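Local coordinates for periplasmic binding protein (Pseudomonas aeruginosa, PDB 2R79) that binds heme in the periplasm and probably hands it to an inner-membrane transporter for uptake, at residues W131-P142 / S256-L266. Residues are numbered along the deposited sequence; the frame is centred on the assembly and turned at random.
Sequences WIAAAQKSQPAP and SAAFYPSAKPL
In this class III-type periplasmic binding protein, whose two lobes are bridged by the long helix 111-135, Trp-131 and Tyr-260 dock the end of that helix onto the type I turn 260-263 that follows helix 248-259. The two segments bury 685 Å² between them, both sides summed, away from the heme pocket. The Trp-131 side chain swings out from the helix, chi1 180° setting CG opposite the backbone N, which brings the indole edge to Lys-264 O. Its NE1 donates to Lys-264 O at 2.8 Å, and the acceptor lies in the ring plane, evidence of an in-plane N-H bond that fixes the indole's rotation. Leu-266 CG sits over one face, 4.0 Å from the centroid of the five-membered ring and 20° off its normal, which meets the definition of a CH-pi contact; Ala-135 CB flanks the opposite face. The far end of the indole meets Ser-256, with CZ3 3.5 Å from Ser-256 CB, while Ser-256 OG turns to Leu-252 and Gln-128.

Tyr-260 fills the angle between helix end and returning loop. Ala-135 CB approaches its CD2 at 3.8 Å, and Pro-142 CD packs near CZ. The phenol OH accepts from Gln-136 NE2 at 3.0 Å and is also hydrogen-bonded to Gly-172 O, so two partners grip this oxygen within a buried setting. Gln-139 crosses the ring obliquely, its amide plane nearly parallel to the ring plane, with NE2 3.4 Å from Tyr-260 CD2. One water links Gln-139 OE1 to the turn by donating to OE1 and accepting from Ser-262 N. Ser-262 OG is hydrogen-bonded to Leu-19 O of a neighbouring subunit. The other half of the Gln-139 amide closes the join: NE2 donates to Phe-259 O at 2.8 Å, in the carbonyl plane, with an N-H...O angle of 157°.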
ATOM      1  N   TRP A 131      -3.995  11.303  34.782  1.00 21.94           N
ATOM      2  CA  TRP A 131      -5.049  10.719  33.956  1.00 18.93           C
ATOM      3  C   TRP A 131      -5.478   9.397  34.594  1.00 19.59           C
ATOM      4  O   TRP A 131      -6.667   9.075  34.670  1.00 20.62           O
ATOM      5  CB  TRP A 131      -4.515  10.475  32.546  1.00 18.42           C
ATOM      6  CG  TRP A 131      -5.491   9.870  31.599  1.00 18.18           C
ATOM      7  CD1 TRP A 131      -6.316  10.533  30.741  1.00 19.59           C
ATOM      8  CD2 TRP A 131      -5.733   8.472  31.391  1.00 16.84           C
ATOM      9  NE1 TRP A 131      -7.056   9.635  30.008  1.00 19.66           N
ATOM     10  CE2 TRP A 131      -6.718   8.363  30.387  1.00 16.38           C
ATOM     11  CE3 TRP A 131      -5.213   7.300  31.956  1.00 16.06           C
ATOM     12  CZ2 TRP A 131      -7.196   7.130  29.933  1.00 17.19           C
ATOM     13  CZ3 TRP A 131      -5.691   6.067  31.503  1.00 15.93           C
ATOM     14  CH2 TRP A 131      -6.672   5.996  30.503  1.00 14.63           C
ATOM     15  N   ILE A 132      -4.499   8.630  35.055  1.00 18.50           N
ATOM     16  CA  ILE A 132      -4.785   7.355  35.694  1.00 21.65           C
ATOM     17  C   ILE A 132      -5.587   7.550  36.983  1.00 21.94           C
ATOM     18  O   ILE A 132      -6.552   6.831  37.236  1.00 21.53           O
ATOM     19  CB  ILE A 132      -3.474   6.580  36.001  1.00 21.16           C
ATOM     20  CG1 ILE A 132      -2.833   6.124  34.686  1.00 21.29           C
ATOM     21  CG2 ILE A 132      -3.768   5.381  36.893  1.00 18.41           C
ATOM     22  CD1 ILE A 132      -1.471   5.509  34.835  1.00 23.43           C
ATOM     23  N   ALA A 133      -5.192   8.526  37.794  1.00 22.95           N
ATOM     24  CA  ALA A 133      -5.888   8.800  39.045  1.00 23.81           C
ATOM     25  C   ALA A 133      -7.368   9.055  38.780  1.00 24.03           C
ATOM     26  O   ALA A 133      -8.236   8.544  39.489  1.00 24.42           O
ATOM     27  CB  ALA A 133      -5.263  10.010  39.740  1.00 24.24           C
ATOM     28  N   ALA A 134      -7.652   9.844  37.754  1.00 23.05           N
ATOM     29  CA  ALA A 134      -9.026  10.159  37.403  1.00 23.81           C
ATOM     30  C   ALA A 134      -9.755   8.928  36.869  1.00 25.64           C
ATOM     31  O   ALA A 134     -10.940   8.738  37.133  1.00 28.70           O
ATOM     32  CB  ALA A 134      -9.053  11.267  36.364  1.00 22.74           C
ATOM     33  N   ALA A 135      -9.043   8.099  36.112  1.00 26.02           N
ATOM     34  CA  ALA A 135      -9.626   6.897  35.533  1.00 25.25           C
ATOM     35  C   ALA A 135      -9.960   5.850  36.583  1.00 26.36           C
ATOM     36  O   ALA A 135     -10.896   5.076  36.411  1.00 28.13           O
ATOM     37  CB  ALA A 135      -8.673   6.306  34.500  1.00 24.16           C
ATOM     38  N   GLN A 136      -9.199   5.818  37.669  1.00 27.74           N
ATOM     39  CA  GLN A 136      -9.435   4.842  38.718  1.00 32.70           C
ATOM     40  C   GLN A 136     -10.634   5.179  39.604  1.00 37.54           C
ATOM     41  O   GLN A 136     -10.953   4.444  40.544  1.00 38.20           O
ATOM     42  CB  GLN A 136      -8.180   4.685  39.574  1.00 30.47           C
ATOM     43  CG  GLN A 136      -6.998   4.162  38.786  1.00 29.49           C
ATOM     44  CD  GLN A 136      -5.775   3.970  39.640  1.00 28.71           C
ATOM     45  OE1 GLN A 136      -5.531   4.747  40.562  1.00 28.27           O
ATOM     46  NE2 GLN A 136      -4.981   2.944  39.331  1.00 25.83           N
ATOM     47  N   LYS A 137     -11.300   6.286  39.304  1.00 40.63           N
ATOM     48  CA  LYS A 137     -12.466   6.678  40.075  1.00 44.24           C
ATOM     49  C   LYS A 137     -13.660   5.830  39.668  1.00 45.16           C
ATOM     50  O   LYS A 137     -14.558   5.590  40.471  1.00 47.35           O
ATOM     51  CB  LYS A 137     -12.778   8.164  39.865  1.00 46.07           C
ATOM     52  CG  LYS A 137     -11.976   9.087  40.771  1.00 47.23           C
ATOM     53  CD  LYS A 137     -12.290   8.798  42.233  1.00 48.47           C
ATOM     54  CE  LYS A 137     -11.604   9.781  43.157  1.00 50.57           C
ATOM     55  NZ  LYS A 137     -12.088   9.631  44.554  1.00 52.48           N
ATOM     56  N   SER A 138     -13.667   5.370  38.420  1.00 44.63           N
ATOM     57  CA  SER A 138     -14.760   4.537  37.935  1.00 44.85           C
ATOM     58  C   SER A 138     -14.329   3.078  37.689  1.00 44.42           C
ATOM     59  O   SER A 138     -15.165   2.226  37.377  1.00 45.68           O
ATOM     60  CB  SER A 138     -15.341   5.124  36.645  1.00 45.25           C
ATOM     61  OG  SER A 138     -14.473   4.907  35.547  1.00 47.27           O
ATOM     62  N   GLN A 139     -13.034   2.792  37.827  1.00 41.91           N
ATOM     63  CA  GLN A 139     -12.521   1.438  37.610  1.00 39.04           C
ATOM     64  C   GLN A 139     -11.218   1.193  38.363  1.00 38.36           C
ATOM     65  O   GLN A 139     -10.296   2.005  38.311  1.00 41.27           O
ATOM     66  CB  GLN A 139     -12.283   1.182  36.118  1.00 37.05           C
ATOM     67  CG  GLN A 139     -11.757  -0.223  35.823  1.00 38.19           C
ATOM     68  CD  GLN A 139     -11.190  -0.375  34.422  1.00 37.02           C
ATOM     69  OE1 GLN A 139     -11.906  -0.254  33.429  1.00 37.97           O
ATOM     70  NE2 GLN A 139      -9.896  -0.647  34.339  1.00 34.43           N
ATOM     71  N   PRO A 140     -11.122   0.060  39.070  1.00 36.72           N
ATOM     72  CA  PRO A 140      -9.911  -0.271  39.829  1.00 34.51           C
ATOM     73  C   PRO A 140      -8.787  -0.770  38.917  1.00 31.96           C
ATOM     74  O   PRO A 140      -9.042  -1.290  37.830  1.00 31.64           O
ATOM     75  CB  PRO A 140     -10.402  -1.346  40.791  1.00 34.34           C
ATOM     76  CG  PRO A 140     -11.394  -2.088  39.947  1.00 36.82           C
ATOM     77  CD  PRO A 140     -12.163  -0.967  39.265  1.00 36.17           C
ATOM     78  N   ALA A 141      -7.546  -0.610  39.365  1.00 28.58           N
ATOM     79  CA  ALA A 141      -6.385  -1.036  38.592  1.00 25.30           C
ATOM     80  C   ALA A 141      -6.444  -2.532  38.279  1.00 24.04           C
ATOM     81  O   ALA A 141      -6.625  -3.357  39.171  1.00 29.05           O
ATOM     82  CB  ALA A 141      -5.120  -0.711  39.354  1.00 22.80           C
ATOM     83  N   PRO A 142      -6.281  -2.903  37.004  1.00 22.34           N
ATOM     84  CA  PRO A 142      -6.329  -4.320  36.622  1.00 19.35           C
ATOM     85  C   PRO A 142      -5.025  -5.096  36.857  1.00 20.24           C
ATOM     86  O   PRO A 142      -3.926  -4.545  36.720  1.00 20.15           O
ATOM     87  CB  PRO A 142      -6.673  -4.249  35.142  1.00 18.03           C
ATOM     88  CG  PRO A 142      -5.874  -3.038  34.702  1.00 17.41           C
ATOM     89  CD  PRO A 142      -6.172  -2.039  35.811  1.00 19.29           C
ATOM     90  N   SER A 256      -2.393   2.429  28.851  1.00 21.08           N
ATOM     91  CA  SER A 256      -3.352   2.876  29.854  1.00 21.58           C
ATOM     92  C   SER A 256      -4.747   3.001  29.261  1.00 21.65           C
ATOM     93  O   SER A 256      -5.738   2.788  29.959  1.00 23.70           O
ATOM     94  CB  SER A 256      -2.898   4.201  30.508  1.00 21.45           C
ATOM     95  OG  SER A 256      -2.842   5.278  29.589  1.00 24.79           O
ATOM     96  N   ALA A 257      -4.831   3.320  27.970  1.00 20.99           N
ATOM     97  CA  ALA A 257      -6.130   3.427  27.304  1.00 20.59           C
ATOM     98  C   ALA A 257      -6.748   2.026  27.209  1.00 21.17           C
ATOM     99  O   ALA A 257      -7.961   1.855  27.368  1.00 23.19           O
ATOM    100  CB  ALA A 257      -5.973   4.034  25.911  1.00 18.64           C
ATOM    101  N   ALA A 258      -5.909   1.024  26.956  1.00 19.60           N
ATOM    102  CA  ALA A 258      -6.371  -0.364  26.869  1.00 18.98           C
ATOM    103  C   ALA A 258      -6.722  -0.902  28.265  1.00 20.55           C
ATOM    104  O   ALA A 258      -7.616  -1.735  28.405  1.00 18.95           O
ATOM    105  CB  ALA A 258      -5.298  -1.235  26.240  1.00 16.46           C
ATOM    106  N   PHE A 259      -6.010  -0.418  29.287  1.00 20.02           N
ATOM    107  CA  PHE A 259      -6.234  -0.843  30.670  1.00 19.83           C
ATOM    108  C   PHE A 259      -7.483  -0.214  31.304  1.00 21.97           C
ATOM    109  O   PHE A 259      -8.088  -0.800  32.202  1.00 23.77           O
ATOM    110  CB  PHE A 259      -5.000  -0.524  31.524  1.00 17.73           C
ATOM    111  CG  PHE A 259      -3.783  -1.364  31.191  1.00 15.62           C
ATOM    112  CD1 PHE A 259      -2.527  -1.000  31.662  1.00 15.92           C
ATOM    113  CD2 PHE A 259      -3.898  -2.522  30.424  1.00 16.31           C
ATOM    114  CE1 PHE A 259      -1.397  -1.772  31.375  1.00 15.49           C
ATOM    115  CE2 PHE A 259      -2.776  -3.305  30.129  1.00 15.27           C
ATOM    116  CZ  PHE A 259      -1.524  -2.927  30.607  1.00 17.08           C
ATOM    117  N   TYR A 260      -7.854   0.981  30.844  1.00 21.81           N
ATOM    118  CA  TYR A 260      -9.042   1.682  31.342  1.00 19.88           C
ATOM    119  C   TYR A 260      -9.855   2.090  30.124  1.00 20.73           C
ATOM    120  O   TYR A 260      -9.923   3.267  29.783  1.00 19.84           O
ATOM    121  CB  TYR A 260      -8.655   2.937  32.126  1.00 17.08           C
ATOM    122  CG  TYR A 260      -7.839   2.662  33.354  1.00 15.09           C
ATOM    123  CD1 TYR A 260      -6.454   2.522  33.277  1.00 14.51           C
ATOM    124  CD2 TYR A 260      -8.458   2.464  34.589  1.00 15.68           C
ATOM    125  CE1 TYR A 260      -5.704   2.183  34.404  1.00 13.78           C
ATOM    126  CE2 TYR A 260      -7.721   2.127  35.714  1.00 14.51           C
ATOM    127  CZ  TYR A 260      -6.345   1.988  35.616  1.00 15.70           C
ATOM    128  OH  TYR A 260      -5.612   1.668  36.733  1.00 18.97           O
ATOM    129  N   PRO A 261     -10.490   1.117  29.458  1.00 23.35           N
ATOM    130  CA  PRO A 261     -11.301   1.361  28.259  1.00 25.22           C
ATOM    131  C   PRO A 261     -12.466   2.334  28.409  1.00 27.98           C
ATOM    132  O   PRO A 261     -12.953   2.866  27.417  1.00 29.73           O
ATOM    133  CB  PRO A 261     -11.753  -0.042  27.858  1.00 22.50           C
ATOM    134  CG  PRO A 261     -11.832  -0.757  29.163  1.00 22.43           C
ATOM    135  CD  PRO A 261     -10.588  -0.292  29.880  1.00 22.53           C
ATOM    136  N   SER A 262     -12.906   2.561  29.642  1.00 31.64           N
ATOM    137  CA  SER A 262     -14.018   3.472  29.909  1.00 35.15           C
ATOM    138  C   SER A 262     -13.567   4.890  30.215  1.00 36.49           C
ATOM    139  O   SER A 262     -14.289   5.649  30.857  1.00 39.18           O
ATOM    140  CB  SER A 262     -14.856   2.967  31.080  1.00 33.57           C
ATOM    141  OG  SER A 262     -15.452   1.730  30.758  1.00 40.75           O
ATOM    142  N   ALA A 263     -12.368   5.243  29.777  1.00 37.03           N
ATOM    143  CA  ALA A 263     -11.862   6.589  29.999  1.00 37.88           C
ATOM    144  C   ALA A 263     -11.449   7.140  28.647  1.00 39.41           C
ATOM    145  O   ALA A 263     -10.975   6.387  27.795  1.00 40.19           O
ATOM    146  CB  ALA A 263     -10.670   6.556  30.936  1.00 36.05           C
ATOM    147  N   LYS A 264     -11.647   8.436  28.432  1.00 40.87           N
ATOM    148  CA  LYS A 264     -11.246   9.039  27.167  1.00 41.88           C
ATOM    149  C   LYS A 264      -9.721   8.951  27.161  1.00 40.61           C
ATOM    150  O   LYS A 264      -9.063   9.479  28.054  1.00 40.22           O
ATOM    151  CB  LYS A 264     -11.683  10.509  27.095  1.00 44.34           C
ATOM    152  CG  LYS A 264     -11.556  11.113  25.695  1.00 48.59           C
ATOM    153  CD  LYS A 264     -11.411  12.637  25.717  1.00 50.53           C
ATOM    154  CE  LYS A 264     -12.594  13.327  26.378  1.00 52.43           C
ATOM    155  NZ  LYS A 264     -12.432  14.815  26.384  1.00 53.65           N
ATOM    156  N   PRO A 265      -9.142   8.270  26.163  1.00 40.06           N
ATOM    157  CA  PRO A 265      -7.686   8.122  26.073  1.00 42.05           C
ATOM    158  C   PRO A 265      -6.884   9.415  25.954  1.00 43.39           C
ATOM    159  O   PRO A 265      -7.426  10.465  25.627  1.00 44.38           O
ATOM    160  CB  PRO A 265      -7.510   7.208  24.856  1.00 41.39           C
ATOM    161  CG  PRO A 265      -8.717   7.491  24.030  1.00 40.59           C
ATOM    162  CD  PRO A 265      -9.810   7.565  25.056  1.00 39.87           C
ATOM    163  N   LEU A 266      -5.589   9.326  26.239  1.00 45.62           N
ATOM    164  CA  LEU A 266      -4.698  10.475  26.140  1.00 48.14           C
ATOM    165  C   LEU A 266      -4.322  10.714  24.683  1.00 51.72           C
ATOM    166  O   LEU A 266      -4.379   9.797  23.859  1.00 52.65           O
ATOM    167  CB  LEU A 266      -3.416  10.247  26.946  1.00 45.48           C
ATOM    168  CG  LEU A 266      -3.359  10.609  28.426  1.00 43.27           C
ATOM    169  CD1 LEU A 266      -1.936  10.425  28.920  1.00 41.70           C
ATOM    170  CD2 LEU A 266      -3.783  12.050  28.630  1.00 42.47           C
TER
HETATM  171  O   HOH W   1     -13.420   7.003  33.399  1.00 42.24           O
HETATM  172  O   HOH W   2     -12.215   2.002  32.264  1.00 22.26           O